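PDB 2UVF: exopolygalacturonase from Yersinia enterocolitica, which hydrolyses polygalacturonic acid, the backbone of pectin, from the chain end and probably releases digalacturonate in the periplasm. Local coordinates for residues N479-N484 with D521-N526. Numbering follows the deposited sequence.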
ATOM      1  N   ASN A 479       9.605  -5.346 -14.552  1.00 36.18           N
ATOM      2  CA  ASN A 479       8.793  -6.505 -14.196  1.00 34.94           C
ATOM      3  C   ASN A 479       7.624  -6.172 -13.247  1.00 33.71           C
ATOM      4  O   ASN A 479       7.511  -6.709 -12.150  1.00 33.36           O
ATOM      5  CB  ASN A 479       9.664  -7.657 -13.700  1.00 34.78           C
ATOM      6  CG  ASN A 479       8.878  -8.931 -13.533  1.00 36.35           C
ATOM      7  OD1 ASN A 479       7.901  -9.167 -14.256  1.00 38.08           O
ATOM      8  ND2 ASN A 479       9.268  -9.750 -12.557  1.00 37.15           N
ATOM      9  N   VAL A 480       6.770  -5.264 -13.712  1.00 32.95           N
ATOM     10  CA  VAL A 480       5.574  -4.820 -12.992  1.00 31.94           C
ATOM     11  C   VAL A 480       4.352  -5.337 -13.767  1.00 31.11           C
ATOM     12  O   VAL A 480       4.222  -5.072 -14.964  1.00 30.65           O
ATOM     13  CB  VAL A 480       5.544  -3.255 -12.861  1.00 31.79           C
ATOM     14  CG1 VAL A 480       4.168  -2.756 -12.467  1.00 31.53           C
ATOM     15  CG2 VAL A 480       6.605  -2.750 -11.866  1.00 31.46           C
ATOM     16  N   THR A 481       3.495  -6.104 -13.086  1.00 30.43           N
ATOM     17  CA  THR A 481       2.281  -6.679 -13.683  1.00 29.90           C
ATOM     18  C   THR A 481       1.049  -6.120 -13.000  1.00 29.58           C
ATOM     19  O   THR A 481       0.949  -6.127 -11.776  1.00 30.36           O
ATOM     20  CB  THR A 481       2.250  -8.251 -13.645  1.00 30.19           C
ATOM     21  OG1 THR A 481       3.308  -8.770 -14.453  1.00 30.45           O
ATOM     22  CG2 THR A 481       0.931  -8.802 -14.199  1.00 28.54           C
ATOM     23  N   PHE A 482       0.109  -5.653 -13.808  1.00 28.92           N
ATOM     24  CA  PHE A 482      -1.126  -5.078 -13.316  1.00 28.50           C
ATOM     25  C   PHE A 482      -2.266  -5.770 -14.055  1.00 28.27           C
ATOM     26  O   PHE A 482      -2.554  -5.461 -15.199  1.00 27.73           O
ATOM     27  CB  PHE A 482      -1.117  -3.565 -13.570  1.00 28.10           C
ATOM     28  CG  PHE A 482      -2.295  -2.837 -12.996  1.00 27.52           C
ATOM     29  CD1 PHE A 482      -2.202  -2.218 -11.746  1.00 26.87           C
ATOM     30  CD2 PHE A 482      -3.492  -2.755 -13.701  1.00 25.17           C
ATOM     31  CE1 PHE A 482      -3.279  -1.524 -11.231  1.00 28.19           C
ATOM     32  CE2 PHE A 482      -4.557  -2.064 -13.184  1.00 24.69           C
ATOM     33  CZ  PHE A 482      -4.452  -1.450 -11.943  1.00 25.73           C
ATOM     34  N   ARG A 483      -2.918  -6.712 -13.378  1.00 28.57           N
ATOM     35  CA  ARG A 483      -3.842  -7.627 -14.052  1.00 28.12           C
ATOM     36  C   ARG A 483      -5.069  -7.997 -13.223  1.00 27.82           C
ATOM     37  O   ARG A 483      -5.057  -7.882 -12.012  1.00 27.22           O
ATOM     38  CB  ARG A 483      -3.099  -8.908 -14.498  1.00 27.83           C
ATOM     39  CG  ARG A 483      -2.672  -9.820 -13.382  1.00 27.01           C
ATOM     40  CD  ARG A 483      -2.216 -11.142 -13.932  1.00 29.02           C
ATOM     41  NE  ARG A 483      -1.917 -12.116 -12.892  1.00 30.67           N
ATOM     42  CZ  ARG A 483      -1.028 -13.108 -13.015  1.00 31.36           C
ATOM     43  NH1 ARG A 483      -0.321 -13.245 -14.137  1.00 31.80           N
ATOM     44  NH2 ARG A 483      -0.830 -13.943 -12.008  1.00 28.73           N
ATOM     45  N   ASN A 484      -6.116  -8.480 -13.891  1.00 27.72           N
ATOM     46  CA  ASN A 484      -7.277  -8.993 -13.187  1.00 27.14           C
ATOM     47  C   ASN A 484      -7.778  -7.990 -12.153  1.00 26.73           C
ATOM     48  O   ASN A 484      -8.055  -8.334 -11.013  1.00 26.59           O
ATOM     49  CB  ASN A 484      -6.952 -10.323 -12.531  1.00 27.39           C
ATOM     50  CG  ASN A 484      -6.629 -11.395 -13.534  1.00 26.89           C
ATOM     51  OD1 ASN A 484      -6.999 -11.298 -14.704  1.00 25.26           O
ATOM     52  ND2 ASN A 484      -5.935 -12.431 -13.081  1.00 27.22           N
ATOM     53  N   ASP A 521       9.298  -3.601 -19.326  1.00 42.42           N
ATOM     54  CA  ASP A 521       8.716  -4.875 -18.924  1.00 41.92           C
ATOM     55  C   ASP A 521       7.524  -4.620 -17.976  1.00 40.96           C
ATOM     56  O   ASP A 521       7.531  -5.000 -16.804  1.00 40.86           O
ATOM     57  CB  ASP A 521       9.796  -5.800 -18.329  1.00 42.16           C
ATOM     58  CG  ASP A 521       9.295  -7.199 -18.051  1.00 43.16           C
ATOM     59  OD1 ASP A 521       8.316  -7.633 -18.702  1.00 44.48           O
ATOM     60  OD2 ASP A 521       9.884  -7.866 -17.161  1.00 43.96           O
ATOM     61  N   PHE A 522       6.523  -3.927 -18.517  1.00 40.07           N
ATOM     62  CA  PHE A 522       5.253  -3.655 -17.847  1.00 38.68           C
ATOM     63  C   PHE A 522       4.166  -4.394 -18.593  1.00 38.00           C
ATOM     64  O   PHE A 522       4.095  -4.356 -19.821  1.00 37.61           O
ATOM     65  CB  PHE A 522       4.918  -2.157 -17.855  1.00 38.23           C
ATOM     66  CG  PHE A 522       5.468  -1.387 -16.675  1.00 38.88           C
ATOM     67  CD1 PHE A 522       6.813  -1.479 -16.311  1.00 37.24           C
ATOM     68  CD2 PHE A 522       4.632  -0.539 -15.936  1.00 38.16           C
ATOM     69  CE1 PHE A 522       7.307  -0.761 -15.227  1.00 37.28           C
ATOM     70  CE2 PHE A 522       5.134   0.191 -14.846  1.00 35.13           C
ATOM     71  CZ  PHE A 522       6.462   0.078 -14.499  1.00 37.03           C
ATOM     72  N   THR A 523       3.306  -5.041 -17.825  1.00 37.75           N
ATOM     73  CA  THR A 523       2.188  -5.802 -18.339  1.00 37.14           C
ATOM     74  C   THR A 523       0.866  -5.299 -17.754  1.00 36.96           C
ATOM     75  O   THR A 523       0.668  -5.290 -16.525  1.00 36.25           O
ATOM     76  CB  THR A 523       2.382  -7.296 -18.030  1.00 37.15           C
ATOM     77  OG1 THR A 523       3.565  -7.746 -18.694  1.00 36.90           O
ATOM     78  CG2 THR A 523       1.190  -8.125 -18.491  1.00 36.64           C
ATOM     79  N   LEU A 524      -0.010  -4.869 -18.663  1.00 36.72           N
ATOM     80  CA  LEU A 524      -1.402  -4.567 -18.379  1.00 36.17           C
ATOM     81  C   LEU A 524      -2.304  -5.589 -19.098  1.00 35.46           C
ATOM     82  O   LEU A 524      -2.350  -5.629 -20.320  1.00 34.41           O
ATOM     83  CB  LEU A 524      -1.733  -3.137 -18.810  1.00 37.05           C
ATOM     84  CG  LEU A 524      -2.897  -2.432 -18.100  1.00 36.78           C
ATOM     85  CD1 LEU A 524      -2.404  -1.701 -16.870  1.00 38.42           C
ATOM     86  CD2 LEU A 524      -3.537  -1.451 -19.062  1.00 39.65           C
ATOM     87  N   LYS A 525      -3.006  -6.411 -18.315  1.00 34.75           N
ATOM     88  CA  LYS A 525      -3.771  -7.553 -18.826  1.00 34.28           C
ATOM     89  C   LYS A 525      -5.074  -7.735 -18.056  1.00 33.15           C
ATOM     90  O   LYS A 525      -5.088  -7.581 -16.829  1.00 32.74           O
ATOM     91  CB  LYS A 525      -2.946  -8.835 -18.691  1.00 34.74           C
ATOM     92  CG  LYS A 525      -3.360  -9.929 -19.656  1.00 37.73           C
ATOM     93  CD  LYS A 525      -2.330 -11.064 -19.722  1.00 41.23           C
ATOM     94  CE  LYS A 525      -0.942 -10.562 -20.152  1.00 43.15           C
ATOM     95  NZ  LYS A 525      -0.081 -11.627 -20.789  1.00 44.88           N
ATOM     96  N   ASN A 526      -6.155  -8.062 -18.773  1.00 31.63           N
ATOM     97  CA  ASN A 526      -7.447  -8.418 -18.155  1.00 30.15           C
ATOM     98  C   ASN A 526      -7.932  -7.326 -17.197  1.00 29.07           C
ATOM     99  O   ASN A 526      -8.187  -7.604 -16.036  1.00 28.87           O
ATOM    100  CB  ASN A 526      -7.349  -9.745 -17.380  1.00 29.76           C
ATOM    101  CG  ASN A 526      -6.828 -10.908 -18.219  1.00 29.00           C
ATOM    102  OD1 ASN A 526      -6.818 -10.862 -19.441  1.00 26.87           O
ATOM    103  ND2 ASN A 526      -6.403 -11.967 -17.544  1.00 29.13           N
TER
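V480 sets its CB over the centre of one face of the F522 ring on the neighbouring coil: the CB is 3.8 Å from the centroid of the F522 ring and nearly on the ring normal, a CH-pi contact in which CG1 is nearest CE2 and CG2 nearest CZ of F522. The F522 ring is brought over V480 by a chi1 of -89°, with CG roughly anti to the carbonyl carbon. Two residues on, F482 and L524 point the same way into the interior, and CD1 of L524 meets CD2 of F482 at 3.5 Å, approaching the ring obliquely.

On the outer face the like pair T481 and T523 lies side by side, followed by R483 and K525, whose CB atoms are 4.2 Å apart. At the corner, N484 and N526 form one step of an asparagine ladder. ND2 of N526 gives a hydrogen bond to OD1 of N484 (3.0 Å), the two amide planes only 16° apart.

Between the two sets of side chains, the backbones of 480-483 and 521-525 run parallel, 5° apart, in exact register. Five backbone hydrogen bonds join the segments, from V480 N to D521 O at one end to N484 N to K525 O at the other; the shortest is F482 N to T523 O, 2.8 Å.

Further out, L465 of strand 463-470 touches both phenylalanines. Beyond CB the two charged chains diverge, R483 to a salt bridge with E454 and K525 to one with E61. N558 ND2 continues the asparagine row by bonding OD1 of N526, while ND2 of N484 reaches the carbonyl of E61.

Stacking of identical or similar residues, apolar on apolar inside and Asn on Asn at the corner, is characteristic of the right-handed parallel beta-helix of family 28. Here the V480-F522 and F482-L524 pairs contribute apolar contacts to the interior, while the amide ladder satisfies polar atoms where both chains turn.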